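Local atomic coordinates of protein (lectin) (Hyacinthoides hispanica, PDB entry 1B2P), a protein that binds mannose as a mannose-specific lectin of bluebell bulbs. Residues 5-19 with 60-72. Numbering follows the deposited sequence.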
loop_
_atom_site.group_PDB
_atom_site.type_symbol
_atom_site.label_atom_id
_atom_site.label_comp_id
_atom_site.label_asym_id
_atom_site.label_seq_id
_atom_site.Cartn_x
_atom_site.Cartn_y
_atom_site.Cartn_z
ATOM N N PHE A 5 9.506 2.926 -14.858
ATOM C CA PHE A 5 9.647 2.274 -16.152
ATOM C C PHE A 5 10.223 3.125 -17.250
ATOM O O PHE A 5 10.096 4.361 -17.177
ATOM C CB PHE A 5 8.235 1.872 -16.603
ATOM C CG PHE A 5 7.529 0.947 -15.667
ATOM C CD1 PHE A 5 7.764 -0.441 -15.983
ATOM C CD2 PHE A 5 6.699 1.262 -14.632
ATOM C CE1 PHE A 5 7.121 -1.339 -15.107
ATOM C CE2 PHE A 5 6.109 0.362 -13.766
ATOM C CZ PHE A 5 6.287 -0.991 -14.045
ATOM N N SER A 6 11.033 2.534 -18.103
ATOM C CA SER A 6 11.671 3.236 -19.178
ATOM C C SER A 6 10.542 3.870 -20.091
ATOM O O SER A 6 9.501 3.336 -20.132
ATOM C CB SER A 6 12.672 2.442 -20.012
ATOM O OG SER A 6 11.973 1.296 -20.586
ATOM N N LYS A 7 10.953 5.004 -20.711
ATOM C CA LYS A 7 9.894 5.623 -21.616
ATOM C C LYS A 7 9.471 4.623 -22.684
ATOM O O LYS A 7 10.295 4.079 -23.434
ATOM C CB LYS A 7 10.605 6.847 -22.259
ATOM C CG LYS A 7 10.821 8.009 -21.301
ATOM C CD LYS A 7 11.513 9.136 -22.125
ATOM C CE LYS A 7 10.396 10.011 -22.692
ATOM N NZ LYS A 7 9.575 10.580 -21.577
ATOM N N GLN A 8 8.110 4.490 -22.653
ATOM C CA GLN A 8 7.590 3.544 -23.680
ATOM C C GLN A 8 6.097 3.823 -23.857
ATOM O O GLN A 8 5.417 4.419 -23.081
ATOM C CB GLN A 8 7.760 2.112 -23.021
ATOM C CG GLN A 8 7.076 1.997 -21.673
ATOM C CD GLN A 8 7.430 0.632 -21.031
ATOM O OE1 GLN A 8 6.741 -0.418 -21.128
ATOM N NE2 GLN A 8 8.513 0.724 -20.252
ATOM N N PRO A 9 5.607 3.229 -24.992
ATOM C CA PRO A 9 4.192 3.588 -25.351
ATOM C C PRO A 9 3.216 2.603 -24.780
ATOM O O PRO A 9 2.517 1.814 -25.517
ATOM C CB PRO A 9 4.262 3.331 -26.877
ATOM C CG PRO A 9 5.283 2.313 -27.172
ATOM C CD PRO A 9 6.298 2.556 -26.053
ATOM N N ASP A 10 3.032 2.578 -23.522
ATOM C CA ASP A 10 2.030 1.741 -22.830
ATOM C C ASP A 10 1.754 2.386 -21.492
ATOM O O ASP A 10 2.355 3.454 -21.220
ATOM C CB ASP A 10 2.499 0.314 -22.795
ATOM C CG ASP A 10 3.807 0.169 -21.968
ATOM O OD1 ASP A 10 3.816 0.780 -20.858
ATOM O OD2 ASP A 10 4.723 -0.448 -22.542
ATOM N N ASP A 11 0.866 1.876 -20.714
ATOM C CA ASP A 11 0.386 2.548 -19.543
ATOM C C ASP A 11 1.226 2.133 -18.298
ATOM O O ASP A 11 0.720 2.418 -17.203
ATOM C CB ASP A 11 -1.037 2.215 -19.201
ATOM C CG ASP A 11 -2.211 2.383 -20.083
ATOM O OD1 ASP A 11 -2.190 3.296 -20.919
ATOM O OD2 ASP A 11 -3.176 1.597 -19.870
ATOM N N ASN A 12 2.489 1.777 -18.561
ATOM C CA ASN A 12 3.239 1.484 -17.318
ATOM C C ASN A 12 3.616 2.914 -16.788
ATOM O O ASN A 12 4.042 3.701 -17.626
ATOM C CB ASN A 12 4.466 0.714 -17.730
ATOM C CG ASN A 12 4.189 -0.750 -18.109
ATOM O OD1 ASN A 12 4.928 -1.280 -18.972
ATOM N ND2 ASN A 12 3.241 -1.249 -17.455
ATOM N N HIS A 13 3.468 3.009 -15.514
ATOM C CA HIS A 13 3.801 4.283 -14.867
ATOM C C HIS A 13 4.357 4.030 -13.497
ATOM O O HIS A 13 3.989 2.999 -12.909
ATOM C CB HIS A 13 2.543 5.179 -14.750
ATOM C CG HIS A 13 1.513 4.450 -13.922
ATOM N ND1 HIS A 13 1.342 4.692 -12.565
ATOM C CD2 HIS A 13 0.604 3.467 -14.245
ATOM C CE1 HIS A 13 0.401 3.879 -12.097
ATOM N NE2 HIS A 13 -0.048 3.124 -13.070
ATOM N N PRO A 14 5.139 4.938 -12.968
ATOM C CA PRO A 14 5.638 6.106 -13.577
ATOM C C PRO A 14 6.741 5.912 -14.574
ATOM O O PRO A 14 7.545 4.973 -14.438
ATOM C CB PRO A 14 6.124 7.004 -12.449
ATOM C CG PRO A 14 6.626 6.010 -11.446
ATOM C CD PRO A 14 5.741 4.802 -11.617
ATOM N N GLN A 15 6.815 6.868 -15.512
ATOM C CA GLN A 15 7.927 6.918 -16.428
ATOM C C GLN A 15 8.728 8.279 -16.258
ATOM O O GLN A 15 9.678 8.428 -17.031
ATOM C CB GLN A 15 7.563 6.864 -17.913
ATOM C CG GLN A 15 6.792 5.541 -18.209
ATOM C CD GLN A 15 6.225 5.500 -19.648
ATOM O OE1 GLN A 15 5.279 4.646 -19.918
ATOM N NE2 GLN A 15 6.816 6.122 -20.565
ATOM N N ILE A 16 8.284 9.002 -15.318
ATOM C CA ILE A 16 9.118 10.277 -15.153
ATOM C C ILE A 16 8.925 10.534 -13.691
ATOM O O ILE A 16 7.879 10.303 -13.038
ATOM C CB ILE A 16 8.350 11.422 -15.868
ATOM C CG1 ILE A 16 8.355 11.228 -17.396
ATOM C CG2 ILE A 16 9.131 12.705 -15.444
ATOM C CD1 ILE A 16 7.736 12.441 -18.145
ATOM N N LEU A 17 10.038 11.020 -13.026
ATOM C CA LEU A 17 9.890 11.599 -11.690
ATOM C C LEU A 17 10.053 13.142 -11.828
ATOM O O LEU A 17 11.157 13.498 -12.205
ATOM C CB LEU A 17 11.054 11.087 -10.868
ATOM C CG LEU A 17 11.010 9.801 -10.099
ATOM C CD1 LEU A 17 12.179 9.834 -9.081
ATOM C CD2 LEU A 17 9.702 9.568 -9.350
ATOM N N HIS A 18 8.942 13.773 -11.650
ATOM C CA HIS A 18 9.017 15.256 -11.729
ATOM C C HIS A 18 9.497 15.663 -10.359
ATOM O O HIS A 18 9.629 15.020 -9.355
ATOM C CB HIS A 18 7.554 15.780 -11.870
ATOM C CG HIS A 18 6.956 15.400 -13.186
ATOM N ND1 HIS A 18 7.299 16.009 -14.370
ATOM C CD2 HIS A 18 6.052 14.429 -13.495
ATOM C CE1 HIS A 18 6.648 15.454 -15.374
ATOM N NE2 HIS A 18 5.882 14.509 -14.860
ATOM N N ALA A 19 9.870 17.018 -10.321
ATOM C CA ALA A 19 10.345 17.586 -9.082
ATOM C C ALA A 19 9.434 17.399 -7.905
ATOM O O ALA A 19 8.171 17.532 -8.020
ATOM C CB ALA A 19 10.505 19.148 -9.287
ATOM N N GLY A 60 20.010 23.425 -12.554
ATOM C CA GLY A 60 18.889 23.742 -13.449
ATOM C C GLY A 60 17.676 23.945 -12.649
ATOM O O GLY A 60 17.677 23.760 -11.398
ATOM N N ASN A 61 16.551 24.304 -13.310
ATOM C CA ASN A 61 15.268 24.410 -12.652
ATOM C C ASN A 61 14.170 23.419 -13.235
ATOM O O ASN A 61 14.366 23.068 -14.381
ATOM C CB ASN A 61 14.634 25.800 -13.008
ATOM C CG ASN A 61 15.568 26.927 -12.555
ATOM O OD1 ASN A 61 15.813 26.961 -11.350
ATOM N ND2 ASN A 61 16.027 27.737 -13.522
ATOM N N GLY A 62 13.282 23.095 -12.359
ATOM C CA GLY A 62 12.092 22.342 -12.911
ATOM C C GLY A 62 12.567 20.997 -13.541
ATOM O O GLY A 62 12.185 20.555 -14.624
ATOM N N CYS A 63 13.480 20.347 -12.811
ATOM C CA CYS A 63 14.142 19.159 -13.376
ATOM C C CYS A 63 13.207 17.880 -13.234
ATOM O O CYS A 63 12.356 17.832 -12.389
ATOM C CB CYS A 63 15.515 18.799 -12.666
ATOM S SG CYS A 63 16.554 20.367 -12.931
ATOM N N ARG A 64 13.594 17.014 -14.143
ATOM C CA ARG A 64 12.866 15.644 -14.070
ATOM C C ARG A 64 13.864 14.580 -14.280
ATOM O O ARG A 64 14.910 14.783 -14.901
ATOM C CB ARG A 64 11.792 15.610 -15.173
ATOM C CG ARG A 64 12.359 15.730 -16.566
ATOM C CD ARG A 64 11.175 15.872 -17.599
ATOM N NE ARG A 64 11.630 15.803 -18.984
ATOM C CZ ARG A 64 12.094 16.920 -19.622
ATOM N NH1 ARG A 64 12.214 18.093 -18.984
ATOM N NH2 ARG A 64 12.466 16.770 -20.885
ATOM N N ALA A 65 13.524 13.359 -13.761
ATOM C CA ALA A 65 14.361 12.204 -14.089
ATOM C C ALA A 65 13.524 11.210 -14.991
ATOM O O ALA A 65 12.380 11.037 -14.613
ATOM C CB ALA A 65 14.777 11.558 -12.760
ATOM N N VAL A 66 14.316 10.772 -15.967
ATOM C CA VAL A 66 13.593 9.813 -16.888
ATOM C C VAL A 66 14.549 8.693 -17.117
ATOM O O VAL A 66 15.773 8.810 -17.150
ATOM C CB VAL A 66 13.232 10.538 -18.171
ATOM C CG1 VAL A 66 12.362 11.726 -17.774
ATOM C CG2 VAL A 66 14.460 11.035 -18.860
ATOM N N LEU A 67 13.977 7.483 -17.426
ATOM C CA LEU A 67 14.791 6.339 -17.790
ATOM C C LEU A 67 14.634 6.098 -19.269
ATOM O O LEU A 67 13.509 5.936 -19.727
ATOM C CB LEU A 67 14.290 5.139 -16.923
ATOM C CG LEU A 67 15.152 3.925 -17.225
ATOM C CD1 LEU A 67 16.639 3.986 -16.821
ATOM C CD2 LEU A 67 14.522 2.752 -16.423
ATOM N N GLN A 68 15.716 6.342 -20.007
ATOM C CA GLN A 68 15.583 6.306 -21.482
ATOM C C GLN A 68 15.467 4.889 -21.978
ATOM O O GLN A 68 15.754 3.882 -21.266
ATOM C CB GLN A 68 16.847 6.839 -22.132
ATOM C CG GLN A 68 16.974 8.299 -21.631
ATOM C CD GLN A 68 17.991 9.140 -22.328
ATOM O OE1 GLN A 68 19.066 8.598 -22.581
ATOM N NE2 GLN A 68 17.570 10.409 -22.529
ATOM N N PRO A 69 15.177 4.694 -23.296
ATOM C CA PRO A 69 14.890 3.325 -23.729
ATOM C C PRO A 69 16.176 2.532 -23.909
ATOM O O PRO A 69 15.991 1.340 -24.287
ATOM C CB PRO A 69 14.285 3.518 -25.162
ATOM C CG PRO A 69 13.872 4.948 -25.152
ATOM C CD PRO A 69 14.531 5.762 -24.110
ATOM N N ASP A 70 17.339 3.066 -23.639
ATOM C CA ASP A 70 18.560 2.238 -23.679
ATOM C C ASP A 70 18.998 2.030 -22.213
ATOM O O ASP A 70 20.233 1.714 -22.113
ATOM C CB ASP A 70 19.635 2.971 -24.455
ATOM C CG ASP A 70 20.003 4.358 -24.028
ATOM O OD1 ASP A 70 19.386 4.946 -23.162
ATOM O OD2 ASP A 70 20.929 5.011 -24.595
ATOM N N GLY A 71 18.198 2.361 -21.230
ATOM C CA GLY A 71 18.553 1.967 -19.838
ATOM C C GLY A 71 19.354 3.109 -19.172
ATOM O O GLY A 71 19.839 2.873 -18.061
ATOM N N VAL A 72 19.577 4.221 -19.829
ATOM C CA VAL A 72 20.332 5.344 -19.158
ATOM C C VAL A 72 19.425 6.188 -18.398
ATOM O O VAL A 72 18.349 6.682 -18.918
ATOM C CB VAL A 72 21.036 6.196 -20.230
ATOM C CG1 VAL A 72 21.659 7.466 -19.636
ATOM C CG2 VAL A 72 21.995 5.302 -20.993
HETATM O O HOH W 1 11.291 6.786 -17.725
HETATM O O HOH W 2 9.708 18.706 -12.721
#
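A65 O is gripped by two neighbouring residues of the facing strand: L17 N donates a nearly straight hydrogen bond of 2.8 Å to A65 O, arriving close to the C=O axis (162° at oxygen), while I16 CA adds a CA-H...O contact. The return bond from A65 N to L17 O completes the antiparallel hydrogen-bonded pair. Past this pair, toward A19 and C63, the chains part, and water 2 bridges them, donating to C63 O (2.8 Å) and accepting from A19 N. Near the other end, water 1 accepts from L67 N at 2.8 Å and also lies against F5 O, while L67 O takes a 2.9 Å bond from K7 N.

Side chains divide between the two faces. I16, H18, V66 and the CB of R64 share one: I16 CG1 lies alongside V66 CG1 at 4.1 Å. I16 CG2 touches R64 CB (3.9 Å) and covers one face of the H18 ring, over its centre. On the other face, L17 CB meets A65 CB, and A65 packs on M36. L67, with CG anti to N (chi1 -178°), sets CG against S6 CB at 4.0 Å; S6 OG is hydrogen-bonded to Y95 N.

Within this chain, strand 16-18 is the edge strand of a four-stranded antiparallel sheet of the beta-prism II fold of bulb lectins. One directly bonded pair, L17 with A65, lies between two water-mediated links, so backbone groups and ordered water hold the strand while side chains add apolar contact on both faces.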